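PDB 1VI0: fatty acid metabolism regulator protein from Bacillus subtilis, which represses transcription of genes for fatty acid transport and beta-oxidation, binding DNA as a homodimer until long-chain fatty acyl-CoA inhibits that binding. Local coordinates for residues A16-V20 with K33-A38; I89-S94 with V179-V185. All coordinates share one frame. Numbering follows the deposited sequence.

Contact 1: A16-V20 with K33-A38; sequences AAVEV and KIAKQA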
loop_
_atom_site.group_PDB
_atom_site.type_symbol
_atom_site.label_atom_id
_atom_site.label_comp_id
_atom_site.label_asym_id
_atom_site.label_seq_id
_atom_site.Cartn_x
_atom_site.Cartn_y
_atom_site.Cartn_z
ATOM N N ALA A 16 -11.394 20.634 -8.074
ATOM C CA ALA A 16 -11.322 20.296 -9.490
ATOM C C ALA A 16 -10.136 19.379 -9.729
ATOM O O ALA A 16 -10.210 18.434 -10.507
ATOM C CB ALA A 16 -11.194 21.562 -10.316
ATOM N N ALA A 17 -9.034 19.620 -9.011
ATOM C CA ALA A 17 -7.850 18.764 -9.129
ATOM C C ALA A 17 -8.195 17.314 -8.773
ATOM O O ALA A 17 -7.802 16.413 -9.503
ATOM C CB ALA A 17 -6.738 19.247 -8.239
ATOM N N VAL A 18 -8.975 17.129 -7.699
ATOM C CA VAL A 18 -9.337 15.733 -7.353
ATOM C C VAL A 18 -9.998 15.036 -8.507
ATOM O O VAL A 18 -9.718 13.904 -8.852
ATOM C CB VAL A 18 -10.238 15.702 -6.103
ATOM C CG1 VAL A 18 -10.756 14.274 -5.879
ATOM C CG2 VAL A 18 -9.461 16.150 -4.891
ATOM N N GLU A 19 -10.971 15.719 -9.116
ATOM C CA GLU A 19 -11.718 15.190 -10.228
ATOM C C GLU A 19 -10.879 14.861 -11.435
ATOM O O GLU A 19 -10.912 13.754 -11.975
ATOM C CB GLU A 19 -12.797 16.219 -10.613
ATOM C CG GLU A 19 -13.884 15.511 -11.433
ATOM C CD GLU A 19 -14.059 16.158 -12.781
ATOM O OE1 GLU A 19 -13.062 16.258 -13.551
ATOM O OE2 GLU A 19 -15.206 16.569 -13.070
ATOM N N VAL A 20 -10.075 15.845 -11.879
ATOM C CA VAL A 20 -9.250 15.658 -13.058
ATOM C C VAL A 20 -8.215 14.573 -12.862
ATOM O O VAL A 20 -8.057 13.697 -13.714
ATOM C CB VAL A 20 -8.571 16.990 -13.462
ATOM C CG1 VAL A 20 -7.586 16.763 -14.579
ATOM C CG2 VAL A 20 -9.606 18.048 -13.814
ATOM N N LYS A 33 -5.800 21.690 -17.786
ATOM C CA LYS A 33 -6.988 20.837 -17.657
ATOM C C LYS A 33 -7.714 21.114 -16.345
ATOM O O LYS A 33 -8.945 21.173 -16.292
ATOM C CB LYS A 33 -6.578 19.357 -17.761
ATOM C CG LYS A 33 -5.768 19.031 -19.010
ATOM C CD LYS A 33 -5.556 17.536 -19.185
ATOM C CE LYS A 33 -4.485 17.270 -20.244
ATOM N NZ LYS A 33 -4.750 18.086 -21.471
ATOM N N ILE A 34 -6.943 21.328 -15.274
ATOM C CA ILE A 34 -7.512 21.632 -13.954
ATOM C C ILE A 34 -8.200 22.985 -13.976
ATOM O O ILE A 34 -9.320 23.154 -13.475
ATOM C CB ILE A 34 -6.412 21.575 -12.873
ATOM C CG1 ILE A 34 -5.782 20.184 -12.851
ATOM C CG2 ILE A 34 -6.966 21.993 -11.519
ATOM C CD1 ILE A 34 -4.637 19.990 -11.910
ATOM N N ALA A 35 -7.516 23.975 -14.581
ATOM C CA ALA A 35 -8.085 25.306 -14.746
ATOM C C ALA A 35 -9.438 25.254 -15.468
ATOM O O ALA A 35 -10.426 25.778 -14.962
ATOM C CB ALA A 35 -7.106 26.189 -15.531
ATOM N N LYS A 36 -9.484 24.536 -16.576
ATOM C CA LYS A 36 -10.725 24.350 -17.336
ATOM C C LYS A 36 -11.783 23.724 -16.452
ATOM O O LYS A 36 -12.857 24.300 -16.235
ATOM C CB LYS A 36 -10.452 23.451 -18.549
ATOM N N GLN A 37 -11.427 22.600 -15.806
ATOM C CA GLN A 37 -12.341 21.966 -14.869
ATOM C C GLN A 37 -12.808 22.910 -13.791
ATOM O O GLN A 37 -14.012 22.893 -13.434
ATOM C CB GLN A 37 -11.704 20.703 -14.260
ATOM C CG GLN A 37 -12.567 20.106 -13.140
ATOM C CD GLN A 37 -13.810 19.440 -13.697
ATOM O OE1 GLN A 37 -13.775 18.867 -14.790
ATOM N NE2 GLN A 37 -14.903 19.510 -12.937
ATOM N N ALA A 38 -11.967 23.770 -13.199
ATOM C CA ALA A 38 -12.433 24.650 -12.155
ATOM C C ALA A 38 -13.097 25.924 -12.709
ATOM O O ALA A 38 -13.563 26.736 -11.908
ATOM C CB ALA A 38 -11.351 25.040 -11.159
#
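Gln37, Val20 and Ala16 have the most surface buried where helix 9-24 crosses helix 31-38; the local axes approach to 8.8 Å and their N-to-C directions differ by 117°. Gln37 lies across Val20 and Ala16 with the aliphatic part of its side chain: its CB lies 3.4 Å from Val20 CG2, its CG 3.5 Å from Ala16 CB. The amide end then reaches Glu19, with Gln37 NE2 3.0 Å from Glu19 OE2, but the angle is too poor for a hydrogen bond. Val20, one turn after Ala16, also meets Ile34 (Val20 CG1 to Ile34 CG1, 4.2 Å). Ala16 sits where the backbones come nearest: its CA is 5.2 Å from that of Ala38, and the methyls touch at 3.6 Å between Ala16 CB and Ala38 CB, a spacing that small side chains permit. No hydrogen bond links the segments; the contact is mainly apolar packing. Residues 33-38 lie in the predicted DNA-binding helix-turn-helix, and helix 9-24 packs across its first helix, as in the three-helix TetR-type domain. Ala17 and Ile34 both rest on Ile55 of helix 52-75, Val18 faces Val105 of helix 100-109, and Ala35 packs on Ile45 of helix 42-48.

Contact 2: I89-S94 with V179-V185; sequences ISKHFS and VALSNSV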
loop_
_atom_site.group_PDB
_atom_site.type_symbol
_atom_site.label_atom_id
_atom_site.label_comp_id
_atom_site.label_asym_id
_atom_site.label_seq_id
_atom_site.Cartn_x
_atom_site.Cartn_y
_atom_site.Cartn_z
ATOM N N ILE A 89 -11.179 3.675 12.056
ATOM C CA ILE A 89 -11.514 2.837 10.900
ATOM C C ILE A 89 -12.786 3.315 10.198
ATOM O O ILE A 89 -12.872 3.459 8.986
ATOM C CB ILE A 89 -11.565 1.360 11.262
ATOM C CG1 ILE A 89 -10.206 0.921 11.917
ATOM C CG2 ILE A 89 -11.915 0.483 10.101
ATOM C CD1 ILE A 89 -10.289 -0.408 12.576
ATOM N N SER A 90 -13.838 3.485 11.023
ATOM C CA SER A 90 -15.121 3.877 10.400
ATOM C C SER A 90 -15.042 5.251 9.765
ATOM O O SER A 90 -15.550 5.424 8.641
ATOM C CB SER A 90 -16.212 3.762 11.461
ATOM O OG SER A 90 -16.119 4.753 12.430
ATOM N N LYS A 91 -14.284 6.198 10.350
ATOM C CA LYS A 91 -14.158 7.515 9.777
ATOM C C LYS A 91 -13.300 7.489 8.497
ATOM O O LYS A 91 -13.696 8.166 7.529
ATOM C CB LYS A 91 -13.763 8.576 10.774
ATOM C CG LYS A 91 -14.790 8.683 11.920
ATOM C CD LYS A 91 -15.909 9.629 11.499
ATOM C CE LYS A 91 -17.282 9.046 11.789
ATOM N NZ LYS A 91 -17.633 7.952 10.814
ATOM N N HIS A 92 -12.279 6.680 8.505
ATOM C CA HIS A 92 -11.412 6.544 7.295
ATOM C C HIS A 92 -12.257 5.994 6.134
ATOM O O HIS A 92 -12.330 6.538 5.028
ATOM C CB HIS A 92 -10.213 5.710 7.630
ATOM C CG HIS A 92 -9.146 5.508 6.593
ATOM N ND1 HIS A 92 -7.788 5.459 6.885
ATOM C CD2 HIS A 92 -9.250 5.262 5.280
ATOM C CE1 HIS A 92 -7.132 5.159 5.758
ATOM N NE2 HIS A 92 -8.010 5.060 4.746
ATOM N N PHE A 93 -12.959 4.886 6.383
ATOM C CA PHE A 93 -13.785 4.225 5.359
ATOM C C PHE A 93 -14.890 5.158 4.866
ATOM O O PHE A 93 -15.035 5.293 3.642
ATOM C CB PHE A 93 -14.387 2.939 6.004
ATOM C CG PHE A 93 -13.404 1.809 6.145
ATOM C CD1 PHE A 93 -12.068 1.873 5.731
ATOM C CD2 PHE A 93 -13.887 0.545 6.528
ATOM C CE1 PHE A 93 -11.273 0.763 5.820
ATOM C CE2 PHE A 93 -13.064 -0.559 6.611
ATOM C CZ PHE A 93 -11.718 -0.449 6.233
ATOM N N SER A 94 -15.552 5.861 5.787
ATOM C CA SER A 94 -16.633 6.758 5.453
ATOM C C SER A 94 -16.216 7.913 4.551
ATOM O O SER A 94 -16.927 8.302 3.607
ATOM C CB SER A 94 -17.355 7.323 6.697
ATOM O OG SER A 94 -18.035 6.231 7.339
ATOM N N VAL A 179 -17.867 0.699 4.318
ATOM C CA VAL A 179 -18.131 1.185 5.668
ATOM C C VAL A 179 -18.630 0.093 6.602
ATOM O O VAL A 179 -18.269 -0.016 7.753
ATOM C CB VAL A 179 -19.060 2.383 5.645
ATOM C CG1 VAL A 179 -19.531 2.799 7.032
ATOM C CG2 VAL A 179 -18.274 3.574 4.998
ATOM N N ALA A 180 -19.467 -0.778 6.024
ATOM C CA ALA A 180 -20.061 -1.931 6.767
ATOM C C ALA A 180 -19.041 -2.929 7.230
ATOM O O ALA A 180 -19.314 -3.892 8.000
ATOM C CB ALA A 180 -21.140 -2.545 5.876
ATOM N N LEU A 181 -17.807 -2.881 6.671
ATOM C CA LEU A 181 -16.761 -3.802 7.072
ATOM C C LEU A 181 -15.943 -3.259 8.266
ATOM O O LEU A 181 -15.080 -4.033 8.748
ATOM C CB LEU A 181 -15.795 -4.081 5.924
ATOM C CG LEU A 181 -16.330 -4.536 4.592
ATOM C CD1 LEU A 181 -15.303 -4.714 3.498
ATOM C CD2 LEU A 181 -17.068 -5.873 4.824
ATOM N N SER A 182 -16.183 -2.029 8.651
ATOM C CA SER A 182 -15.448 -1.409 9.766
ATOM C C SER A 182 -15.241 -2.279 10.958
ATOM O O SER A 182 -14.115 -2.489 11.509
ATOM C CB SER A 182 -16.157 -0.089 10.207
ATOM O OG SER A 182 -16.126 0.834 9.150
ATOM N N ASN A 183 -16.377 -2.795 11.553
ATOM C CA ASN A 183 -16.212 -3.565 12.780
ATOM C C ASN A 183 -15.417 -4.830 12.617
ATOM O O ASN A 183 -14.661 -5.238 13.503
ATOM C CB ASN A 183 -17.604 -3.906 13.364
ATOM C CG ASN A 183 -17.552 -4.472 14.756
ATOM O OD1 ASN A 183 -17.266 -3.691 15.702
ATOM N ND2 ASN A 183 -17.845 -5.732 14.955
ATOM N N SER A 184 -15.535 -5.556 11.477
ATOM C CA SER A 184 -14.853 -6.796 11.295
ATOM C C SER A 184 -13.333 -6.580 11.108
ATOM O O SER A 184 -12.552 -7.326 11.655
ATOM C CB SER A 184 -15.401 -7.614 10.118
ATOM O OG SER A 184 -16.755 -7.963 10.511
ATOM N N VAL A 185 -13.055 -5.399 10.547
ATOM C CA VAL A 185 -11.621 -5.016 10.352
ATOM C C VAL A 185 -11.031 -4.715 11.748
ATOM O O VAL A 185 -10.009 -5.307 12.106
ATOM C CB VAL A 185 -11.537 -3.792 9.460
ATOM C CG1 VAL A 185 -10.041 -3.364 9.444
ATOM C CG2 VAL A 185 -11.883 -4.174 8.003
#
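Phe93, in the m rotamer (chi1 -76°), lays its ring against residues 179-185. Val185 meets the ring edge, with Phe93 CE2 4.0 Å from Val185 CG2. Val179, chi1 t, places CG2 4.1 Å from Phe93 CB and 3.5 Å from Ser94 OG. The m rotamer of Ser94 turns its hydroxyl back along its own helix, where OG donates to Ser90 O at 2.9 Å. Both segments belong to the all-helical C-terminal ligand-binding domain of this TetR-family repressor; here 3-10 backbone through 179-181 runs on into the last helix. Ser182, also m, donates a hydrogen bond from OG to Val179 O (2.7 Å), and the same OG lies 3.5 Å from Phe93 CD2 and 3.4 Å from Ser90 CA. Ile89 (m, t) extends CD1 to 4.3 Å from Val185 CG1. Ile162 of helix 151-171 packs on both Ile89 and Phe93, while Leu181 touches Leu153 of the second subunit.

Overall arrangement
Contact 1 belongs to the DNA-binding domain and contact 2 to the C-terminal domain that holds the acyl-CoA. Their centres are 29 Å apart and their nearest atoms about 13 Å, so they do not touch. Helix 52-75 links the two regions: Ile55 and Leu59 pack against contact 1, whereas Phe67 and Met71 pack on His92 and Lys91, respectively, of helix 81-97. Bound dodecyl-CoA is about 9 Å from the Phe93 side chain and touches the neighbouring His92, whose ND1 is hydrogen-bonded to Tyr128 OH; the side chain of Ala17 in contact 1 is about 13 Å from the ligand. Any effect of acyl-CoA on the DNA-binding helices is therefore probably relayed through intervening helices.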